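Local coordinates for alpha-galactosidase (Lactobacillus brevis, PDB 3MI6), which probably hydrolyses alpha-D-galactosides, releasing their terminal, non-reducing alpha-D-galactose residues, as a family 36 glycoside hydrolase, at residues L186-W200 with H227-Q239. Sequence-based numbering, arbitrary orientation.
Sequences LPDANYDLIQFSGTW and HQQNPFMMLARPQ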
ATOM      1  N   LEU D 186      -7.110  11.326 -22.242  1.00 32.26           N
ATOM      2  CA  LEU D 186      -6.643  12.238 -21.211  1.00 28.28           C
ATOM      3  C   LEU D 186      -5.128  12.294 -21.244  1.00 30.27           C
ATOM      4  O   LEU D 186      -4.476  11.343 -21.687  1.00 30.32           O
ATOM      5  CB  LEU D 186      -7.116  11.775 -19.844  1.00 28.62           C
ATOM      6  CG  LEU D 186      -8.627  11.678 -19.620  1.00 29.36           C
ATOM      7  CD1 LEU D 186      -8.919  10.889 -18.340  1.00 25.29           C
ATOM      8  CD2 LEU D 186      -9.272  13.056 -19.585  1.00 26.44           C
ATOM      9  N   PRO D 187      -4.561  13.413 -20.761  1.00 32.04           N
ATOM     10  CA  PRO D 187      -3.134  13.740 -20.837  1.00 29.20           C
ATOM     11  C   PRO D 187      -2.227  12.969 -19.865  1.00 26.78           C
ATOM     12  O   PRO D 187      -1.017  13.015 -20.063  1.00 29.58           O
ATOM     13  CB  PRO D 187      -3.107  15.231 -20.483  1.00 28.50           C
ATOM     14  CG  PRO D 187      -4.536  15.659 -20.385  1.00 27.04           C
ATOM     15  CD  PRO D 187      -5.313  14.469 -20.065  1.00 28.67           C
ATOM     16  N   ASP D 188      -2.778  12.318 -18.843  1.00 26.67           N
ATOM     17  CA  ASP D 188      -1.985  11.499 -17.908  1.00 28.37           C
ATOM     18  C   ASP D 188      -2.706  10.226 -17.437  1.00 29.40           C
ATOM     19  O   ASP D 188      -3.840   9.956 -17.826  1.00 30.32           O
ATOM     20  CB  ASP D 188      -1.552  12.318 -16.688  1.00 29.17           C
ATOM     21  CG  ASP D 188      -2.706  12.604 -15.724  1.00 32.82           C
ATOM     22  OD1 ASP D 188      -3.104  11.685 -14.955  1.00 32.19           O
ATOM     23  OD2 ASP D 188      -3.195  13.761 -15.722  1.00 33.50           O
ATOM     24  N   ALA D 189      -2.059   9.447 -16.584  1.00 28.71           N
ATOM     25  CA  ALA D 189      -2.641   8.178 -16.168  1.00 29.07           C
ATOM     26  C   ALA D 189      -2.574   7.995 -14.665  1.00 32.69           C
ATOM     27  O   ALA D 189      -2.521   6.861 -14.158  1.00 29.65           O
ATOM     28  CB  ALA D 189      -1.955   7.028 -16.862  1.00 30.63           C
ATOM     29  N   ASN D 190      -2.565   9.111 -13.946  1.00 32.32           N
ATOM     30  CA  ASN D 190      -2.631   9.030 -12.495  1.00 31.82           C
ATOM     31  C   ASN D 190      -4.083   8.871 -12.028  1.00 30.33           C
ATOM     32  O   ASN D 190      -4.599   9.733 -11.311  1.00 31.45           O
ATOM     33  CB  ASN D 190      -1.972  10.253 -11.816  1.00 32.62           C
ATOM     34  CG  ASN D 190      -0.571  10.578 -12.375  1.00 38.96           C
ATOM     35  OD1 ASN D 190      -0.186  11.760 -12.467  1.00 44.93           O
ATOM     36  ND2 ASN D 190       0.189   9.544 -12.752  1.00 36.92           N
ATOM     37  N   TYR D 191      -4.743   7.789 -12.436  1.00 25.47           N
ATOM     38  CA  TYR D 191      -6.088   7.497 -11.923  1.00 28.59           C
ATOM     39  C   TYR D 191      -6.197   6.080 -11.371  1.00 29.21           C
ATOM     40  O   TYR D 191      -5.363   5.226 -11.676  1.00 29.09           O
ATOM     41  CB  TYR D 191      -7.165   7.688 -13.005  1.00 29.73           C
ATOM     42  CG  TYR D 191      -7.294   9.097 -13.541  1.00 28.41           C
ATOM     43  CD1 TYR D 191      -8.118  10.020 -12.923  1.00 27.15           C
ATOM     44  CD2 TYR D 191      -6.612   9.493 -14.680  1.00 28.26           C
ATOM     45  CE1 TYR D 191      -8.245  11.301 -13.409  1.00 26.95           C
ATOM     46  CE2 TYR D 191      -6.742  10.769 -15.179  1.00 27.92           C
ATOM     47  CZ  TYR D 191      -7.554  11.670 -14.532  1.00 28.45           C
ATOM     48  OH  TYR D 191      -7.677  12.952 -15.009  1.00 31.87           O
ATOM     49  N   ASP D 192      -7.222   5.831 -10.560  1.00 28.34           N
ATOM     50  CA  ASP D 192      -7.567   4.465 -10.172  1.00 29.35           C
ATOM     51  C   ASP D 192      -8.751   4.165 -11.042  1.00 30.01           C
ATOM     52  O   ASP D 192      -9.605   5.034 -11.222  1.00 29.90           O
ATOM     53  CB  ASP D 192      -8.047   4.348  -8.707  1.00 28.76           C
ATOM     54  CG  ASP D 192      -6.942   4.548  -7.680  1.00 31.31           C
ATOM     55  OD1 ASP D 192      -5.748   4.388  -8.013  1.00 32.24           O
ATOM     56  OD2 ASP D 192      -7.276   4.857  -6.511  1.00 33.30           O
ATOM     57  N   LEU D 193      -8.811   2.941 -11.563  1.00 31.49           N
ATOM     58  CA  LEU D 193      -9.988   2.439 -12.272  1.00 28.36           C
ATOM     59  C   LEU D 193     -10.881   1.777 -11.257  1.00 27.99           C
ATOM     60  O   LEU D 193     -10.436   0.896 -10.521  1.00 29.88           O
ATOM     61  CB  LEU D 193      -9.584   1.407 -13.332  1.00 28.55           C
ATOM     62  CG  LEU D 193     -10.654   0.468 -13.887  1.00 25.26           C
ATOM     63  CD1 LEU D 193     -11.766   1.255 -14.516  1.00 26.97           C
ATOM     64  CD2 LEU D 193     -10.023  -0.453 -14.880  1.00 24.70           C
ATOM     65  N   ILE D 194     -12.136   2.200 -11.219  1.00 27.50           N
ATOM     66  CA  ILE D 194     -13.107   1.656 -10.295  1.00 25.40           C
ATOM     67  C   ILE D 194     -14.169   0.929 -11.112  1.00 27.92           C
ATOM     68  O   ILE D 194     -14.825   1.525 -11.968  1.00 28.73           O
ATOM     69  CB  ILE D 194     -13.751   2.773  -9.469  1.00 25.22           C
ATOM     70  CG1 ILE D 194     -12.665   3.543  -8.717  1.00 29.14           C
ATOM     71  CG2 ILE D 194     -14.775   2.212  -8.492  1.00 25.44           C
ATOM     72  CD1 ILE D 194     -13.176   4.768  -7.955  1.00 29.19           C
ATOM     73  N   GLN D 195     -14.336  -0.366 -10.847  1.00 28.32           N
ATOM     74  CA  GLN D 195     -15.219  -1.218 -11.639  1.00 26.59           C
ATOM     75  C   GLN D 195     -16.178  -1.892 -10.696  1.00 26.27           C
ATOM     76  O   GLN D 195     -16.065  -1.756  -9.485  1.00 24.90           O
ATOM     77  CB  GLN D 195     -14.421  -2.276 -12.393  1.00 23.78           C
ATOM     78  CG  GLN D 195     -13.554  -3.077 -11.457  1.00 23.98           C
ATOM     79  CD  GLN D 195     -12.612  -3.991 -12.178  1.00 25.24           C
ATOM     80  OE1 GLN D 195     -11.551  -3.573 -12.641  1.00 26.44           O
ATOM     81  NE2 GLN D 195     -12.978  -5.262 -12.261  1.00 25.79           N
ATOM     82  N   PHE D 196     -17.135  -2.612 -11.264  1.00 26.34           N
ATOM     83  CA  PHE D 196     -18.126  -3.287 -10.463  1.00 27.58           C
ATOM     84  C   PHE D 196     -18.330  -4.707 -10.963  1.00 28.48           C
ATOM     85  O   PHE D 196     -19.073  -4.965 -11.893  1.00 32.85           O
ATOM     86  CB  PHE D 196     -19.396  -2.441 -10.371  1.00 26.43           C
ATOM     87  CG  PHE D 196     -19.164  -1.146  -9.675  1.00 26.44           C
ATOM     88  CD1 PHE D 196     -19.309  -1.051  -8.291  1.00 28.72           C
ATOM     89  CD2 PHE D 196     -18.720  -0.038 -10.380  1.00 25.59           C
ATOM     90  CE1 PHE D 196     -19.060   0.141  -7.631  1.00 26.51           C
ATOM     91  CE2 PHE D 196     -18.461   1.147  -9.739  1.00 25.64           C
ATOM     92  CZ  PHE D 196     -18.636   1.242  -8.363  1.00 27.15           C
ATOM     93  N   SER D 197     -17.624  -5.626 -10.336  1.00 27.09           N
ATOM     94  CA  SER D 197     -17.544  -6.981 -10.809  1.00 27.90           C
ATOM     95  C   SER D 197     -18.203  -7.904  -9.800  1.00 28.82           C
ATOM     96  O   SER D 197     -18.276  -7.579  -8.612  1.00 29.01           O
ATOM     97  CB  SER D 197     -16.070  -7.332 -10.973  1.00 27.38           C
ATOM     98  OG  SER D 197     -15.384  -6.226 -11.553  1.00 27.36           O
ATOM     99  N   GLY D 198     -18.704  -9.040 -10.270  1.00 25.76           N
ATOM    100  CA  GLY D 198     -19.197 -10.061  -9.376  1.00 24.82           C
ATOM    101  C   GLY D 198     -19.718 -11.262 -10.110  1.00 28.90           C
ATOM    102  O   GLY D 198     -19.044 -11.823 -10.989  1.00 30.58           O
ATOM    103  N   THR D 199     -20.944 -11.636  -9.757  1.00 27.78           N
ATOM    104  CA  THR D 199     -21.630 -12.761 -10.353  1.00 27.89           C
ATOM    105  C   THR D 199     -23.014 -12.957  -9.723  1.00 31.03           C
ATOM    106  O   THR D 199     -23.466 -12.165  -8.896  1.00 30.79           O
ATOM    107  CB  THR D 199     -20.811 -14.067 -10.222  1.00 30.81           C
ATOM    108  OG1 THR D 199     -21.439 -15.102 -10.993  1.00 33.35           O
ATOM    109  CG2 THR D 199     -20.697 -14.505  -8.748  1.00 29.17           C
ATOM    110  N   TRP D 200     -23.699 -14.019 -10.125  1.00 32.70           N
ATOM    111  CA  TRP D 200     -25.064 -14.210  -9.684  1.00 32.94           C
ATOM    112  C   TRP D 200     -25.094 -14.294  -8.156  1.00 32.62           C
ATOM    113  O   TRP D 200     -24.211 -14.899  -7.552  1.00 31.72           O
ATOM    114  CB  TRP D 200     -25.679 -15.441 -10.365  1.00 31.96           C
ATOM    115  CG  TRP D 200     -26.984 -15.836  -9.774  1.00 32.21           C
ATOM    116  CD1 TRP D 200     -28.232 -15.463 -10.190  1.00 34.60           C
ATOM    117  CD2 TRP D 200     -27.176 -16.677  -8.636  1.00 34.20           C
ATOM    118  NE1 TRP D 200     -29.195 -16.039  -9.385  1.00 34.34           N
ATOM    119  CE2 TRP D 200     -28.567 -16.782  -8.418  1.00 34.95           C
ATOM    120  CE3 TRP D 200     -26.305 -17.359  -7.780  1.00 33.54           C
ATOM    121  CZ2 TRP D 200     -29.100 -17.531  -7.382  1.00 34.73           C
ATOM    122  CZ3 TRP D 200     -26.834 -18.096  -6.758  1.00 33.83           C
ATOM    123  CH2 TRP D 200     -28.220 -18.182  -6.567  1.00 35.45           C
ATOM    124  N   HIS D 227     -24.052 -10.321 -15.056  1.00 31.92           N
ATOM    125  CA  HIS D 227     -23.868 -10.372 -13.612  1.00 32.57           C
ATOM    126  C   HIS D 227     -22.395 -10.045 -13.334  1.00 31.86           C
ATOM    127  O   HIS D 227     -22.064  -9.413 -12.351  1.00 30.13           O
ATOM    128  CB  HIS D 227     -24.155 -11.782 -13.046  1.00 33.35           C
ATOM    129  CG  HIS D 227     -25.589 -12.216 -13.150  1.00 35.32           C
ATOM    130  ND1 HIS D 227     -26.061 -12.990 -14.193  1.00 35.85           N
ATOM    131  CD2 HIS D 227     -26.652 -11.996 -12.337  1.00 34.25           C
ATOM    132  CE1 HIS D 227     -27.352 -13.217 -14.023  1.00 36.28           C
ATOM    133  NE2 HIS D 227     -27.735 -12.625 -12.903  1.00 35.83           N
ATOM    134  N   GLN D 228     -21.517 -10.468 -14.235  1.00 31.09           N
ATOM    135  CA  GLN D 228     -20.086 -10.490 -13.978  1.00 29.63           C
ATOM    136  C   GLN D 228     -19.430  -9.119 -13.965  1.00 30.09           C
ATOM    137  O   GLN D 228     -18.623  -8.831 -13.088  1.00 31.66           O
ATOM    138  CB  GLN D 228     -19.397 -11.391 -15.003  1.00 31.53           C
ATOM    139  CG  GLN D 228     -19.730 -12.888 -14.861  1.00 31.25           C
ATOM    140  CD  GLN D 228     -21.187 -13.203 -15.141  1.00 32.70           C
ATOM    141  OE1 GLN D 228     -21.781 -14.084 -14.506  1.00 32.98           O
ATOM    142  NE2 GLN D 228     -21.777 -12.482 -16.085  1.00 30.77           N
ATOM    143  N   GLN D 229     -19.758  -8.284 -14.948  1.00 31.74           N
ATOM    144  CA  GLN D 229     -19.188  -6.937 -15.063  1.00 29.55           C
ATOM    145  C   GLN D 229     -20.281  -5.972 -15.478  1.00 31.70           C
ATOM    146  O   GLN D 229     -21.021  -6.255 -16.408  1.00 35.35           O
ATOM    147  CB  GLN D 229     -18.088  -6.886 -16.127  1.00 30.15           C
ATOM    148  CG  GLN D 229     -16.997  -7.943 -15.992  1.00 30.90           C
ATOM    149  CD  GLN D 229     -16.011  -7.657 -14.870  1.00 31.28           C
ATOM    150  OE1 GLN D 229     -16.115  -6.646 -14.165  1.00 29.93           O
ATOM    151  NE2 GLN D 229     -15.027  -8.549 -14.712  1.00 32.25           N
ATOM    152  N   ASN D 230     -20.386  -4.837 -14.795  1.00 29.89           N
ATOM    153  CA  ASN D 230     -21.344  -3.805 -15.179  1.00 30.27           C
ATOM    154  C   ASN D 230     -20.711  -2.757 -16.075  1.00 31.35           C
ATOM    155  O   ASN D 230     -19.518  -2.474 -15.941  1.00 31.17           O
ATOM    156  CB  ASN D 230     -21.911  -3.105 -13.947  1.00 31.50           C
ATOM    157  CG  ASN D 230     -23.108  -2.270 -14.279  1.00 30.15           C
ATOM    158  OD1 ASN D 230     -24.238  -2.740 -14.199  1.00 32.07           O
ATOM    159  ND2 ASN D 230     -22.874  -1.041 -14.706  1.00 30.99           N
ATOM    160  N   PRO D 231     -21.509  -2.166 -16.984  1.00 32.53           N
ATOM    161  CA  PRO D 231     -21.020  -1.152 -17.931  1.00 31.33           C
ATOM    162  C   PRO D 231     -20.531   0.133 -17.270  1.00 30.78           C
ATOM    163  O   PRO D 231     -19.799   0.881 -17.906  1.00 32.27           O
ATOM    164  CB  PRO D 231     -22.252  -0.848 -18.789  1.00 30.70           C
ATOM    165  CG  PRO D 231     -23.090  -2.076 -18.696  1.00 30.97           C
ATOM    166  CD  PRO D 231     -22.883  -2.594 -17.303  1.00 31.86           C
ATOM    167  N   PHE D 232     -20.928   0.395 -16.031  1.00 28.99           N
ATOM    168  CA  PHE D 232     -20.507   1.623 -15.348  1.00 29.50           C
ATOM    169  C   PHE D 232     -19.127   1.559 -14.681  1.00 30.82           C
ATOM    170  O   PHE D 232     -18.811   0.615 -13.960  1.00 32.18           O
ATOM    171  CB  PHE D 232     -21.522   2.033 -14.291  1.00 28.22           C
ATOM    172  CG  PHE D 232     -21.066   3.171 -13.463  1.00 28.64           C
ATOM    173  CD1 PHE D 232     -20.987   4.445 -14.011  1.00 29.28           C
ATOM    174  CD2 PHE D 232     -20.674   2.977 -12.150  1.00 29.20           C
ATOM    175  CE1 PHE D 232     -20.538   5.520 -13.250  1.00 31.70           C
ATOM    176  CE2 PHE D 232     -20.234   4.043 -11.371  1.00 30.61           C
ATOM    177  CZ  PHE D 232     -20.163   5.321 -11.920  1.00 30.66           C
HETATM  178  N   MSE D 233     -18.315   2.584 -14.884  1.00 29.90           N
HETATM  179  CA  MSE D 233     -16.980   2.592 -14.294  1.00 29.54           C
HETATM  180  C   MSE D 233     -16.577   4.008 -13.967  1.00 30.92           C
HETATM  181  O   MSE D 233     -17.222   4.951 -14.426  1.00 31.43           O
HETATM  182  CB  MSE D 233     -15.974   2.015 -15.274  1.00 30.91           C
HETATM  183  CG  MSE D 233     -15.861   2.818 -16.544  1.00 31.07           C
HETATM  184 SE   MSE D 233     -14.442   2.205 -17.728  1.00 53.66          SE
HETATM  185  CE  MSE D 233     -12.975   3.289 -17.066  1.00 33.36           C
HETATM  186  N   MSE D 234     -15.503   4.160 -13.192  1.00 30.05           N
HETATM  187  CA  MSE D 234     -15.004   5.482 -12.833  1.00 27.52           C
HETATM  188  C   MSE D 234     -13.506   5.557 -12.990  1.00 29.92           C
HETATM  189  O   MSE D 234     -12.814   4.533 -12.886  1.00 30.10           O
HETATM  190  CB  MSE D 234     -15.392   5.834 -11.408  1.00 28.50           C
HETATM  191  CG  MSE D 234     -16.885   5.850 -11.202  1.00 32.38           C
HETATM  192 SE   MSE D 234     -17.468   6.406  -9.425  1.00 52.16          SE
HETATM  193  CE  MSE D 234     -16.730   4.903  -8.422  1.00 35.64           C
ATOM    194  N   LEU D 235     -13.010   6.759 -13.288  1.00 28.73           N
ATOM    195  CA  LEU D 235     -11.587   7.049 -13.156  1.00 28.00           C
ATOM    196  C   LEU D 235     -11.434   8.060 -12.040  1.00 30.11           C
ATOM    197  O   LEU D 235     -11.793   9.232 -12.210  1.00 30.93           O
ATOM    198  CB  LEU D 235     -11.010   7.657 -14.426  1.00 28.45           C
ATOM    199  CG  LEU D 235     -10.588   6.812 -15.623  1.00 30.97           C
ATOM    200  CD1 LEU D 235      -9.654   7.653 -16.476  1.00 27.76           C
ATOM    201  CD2 LEU D 235      -9.898   5.545 -15.178  1.00 30.39           C
ATOM    202  N   ALA D 236     -10.919   7.623 -10.895  1.00 28.74           N
ATOM    203  CA  ALA D 236     -10.730   8.548  -9.788  1.00 27.60           C
ATOM    204  C   ALA D 236      -9.268   8.947  -9.664  1.00 29.57           C
ATOM    205  O   ALA D 236      -8.369   8.151  -9.955  1.00 31.04           O
ATOM    206  CB  ALA D 236     -11.228   7.938  -8.498  1.00 27.87           C
ATOM    207  N   ARG D 237      -9.026  10.188  -9.258  1.00 29.41           N
ATOM    208  CA  ARG D 237      -7.699  10.561  -8.820  1.00 28.78           C
ATOM    209  C   ARG D 237      -7.459   9.716  -7.571  1.00 30.62           C
ATOM    210  O   ARG D 237      -8.430   9.271  -6.938  1.00 29.04           O
ATOM    211  CB  ARG D 237      -7.651  12.049  -8.518  1.00 27.94           C
ATOM    212  CG  ARG D 237      -7.682  12.924  -9.761  1.00 29.44           C
ATOM    213  CD  ARG D 237      -6.437  12.712 -10.616  1.00 28.64           C
ATOM    214  NE  ARG D 237      -6.254  13.773 -11.602  1.00 29.44           N
ATOM    215  CZ  ARG D 237      -5.374  13.722 -12.598  1.00 30.10           C
ATOM    216  NH1 ARG D 237      -4.607  12.651 -12.753  1.00 28.83           N
ATOM    217  NH2 ARG D 237      -5.277  14.738 -13.447  1.00 31.30           N
ATOM    218  N   PRO D 238      -6.179   9.472  -7.224  1.00 32.32           N
ATOM    219  CA  PRO D 238      -5.800   8.511  -6.167  1.00 32.06           C
ATOM    220  C   PRO D 238      -6.401   8.802  -4.799  1.00 31.71           C
ATOM    221  O   PRO D 238      -6.601   7.859  -4.037  1.00 33.42           O
ATOM    222  CB  PRO D 238      -4.280   8.643  -6.102  1.00 30.06           C
ATOM    223  CG  PRO D 238      -3.896   9.089  -7.490  1.00 30.93           C
ATOM    224  CD  PRO D 238      -4.998  10.035  -7.903  1.00 30.71           C
ATOM    225  N   GLN D 239      -6.695  10.064  -4.500  1.00 30.94           N
ATOM    226  CA  GLN D 239      -7.220  10.437  -3.192  1.00 31.42           C
ATOM    227  C   GLN D 239      -8.690  10.787  -3.197  1.00 29.51           C
ATOM    228  O   GLN D 239      -9.249  11.157  -2.176  1.00 30.20           O
ATOM    229  CB  GLN D 239      -6.433  11.599  -2.596  1.00 31.36           C
ATOM    230  CG  GLN D 239      -5.349  11.145  -1.658  1.00 34.48           C
ATOM    231  CD  GLN D 239      -4.161  10.555  -2.392  1.00 39.43           C
ATOM    232  OE1 GLN D 239      -3.662   9.485  -2.017  1.00 41.66           O
ATOM    233  NE2 GLN D 239      -3.694  11.253  -3.447  1.00 32.67           N
TER
HETATM  234  O   HOH W   1     -21.141  -7.105 -11.840  1.00 29.21           O
HETATM  235  O   HOH W   2     -17.834  -1.650 -13.771  1.00 30.81           O
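Arg237 grips the Asp188 carboxylate end-on, in a salt bridge with the two flat groups nearly coplanar. Arg237 NH1 donates to Asp188 OD1 (2.8 Å) and Arg237 NH2 to Asp188 OD2 (3.2 Å). Arg237 NH1 also donates to Asn190 O, from above the carbonyl plane. Asp188 OD1 takes a second bond on its anti lone pair, from Asn190 N, which closes an Asx turn. The guanidinium lies flat on the Tyr191 ring, with planes 8° apart. Leu235 CD1 packs on the opposite face of that ring. With an alanine here in place of Arg237, the Asp188 carboxylate would probably lose its charged mate and Tyr191 the group stacked on one face.

Strands 192-197 and 233-236 are antiparallel neighbours in the large sheet of the N-terminal domain. Asp192 and Ala236 exchange two backbone bonds, as do Ile194 and Met234. Met234, a selenomethionine, bends at chi3 (-66°), which lays its CE against the Ile194 side chain, 3.6 Å from Ile194 CD1. The register then shifts by two residues, and water fills in. One water accepts from Phe196 N and donates to Asn230 O. Another donates to Phe196 O. Their further bonds, to Phe232 O and His227 O respectively, are short and less certain. Phe196 O also accepts from Asn230 N (3.2 Å), and Gly198 N donates to Gln228 O (2.8 Å). Ser197 OG donates to Gln229 OE1 (2.7 Å) and accepts from Gln195 NE2. Gln195 also bonds Arg212 and Pro213 of the second subunit.

Trp200 CB sits over the His227 ring. Trp200, predicted to bind substrate, bonds through NE1 to Asp549, the predicted proton donor. His227 ND1 bonds Tyr483, and His227 NE2 bonds Ser529 O.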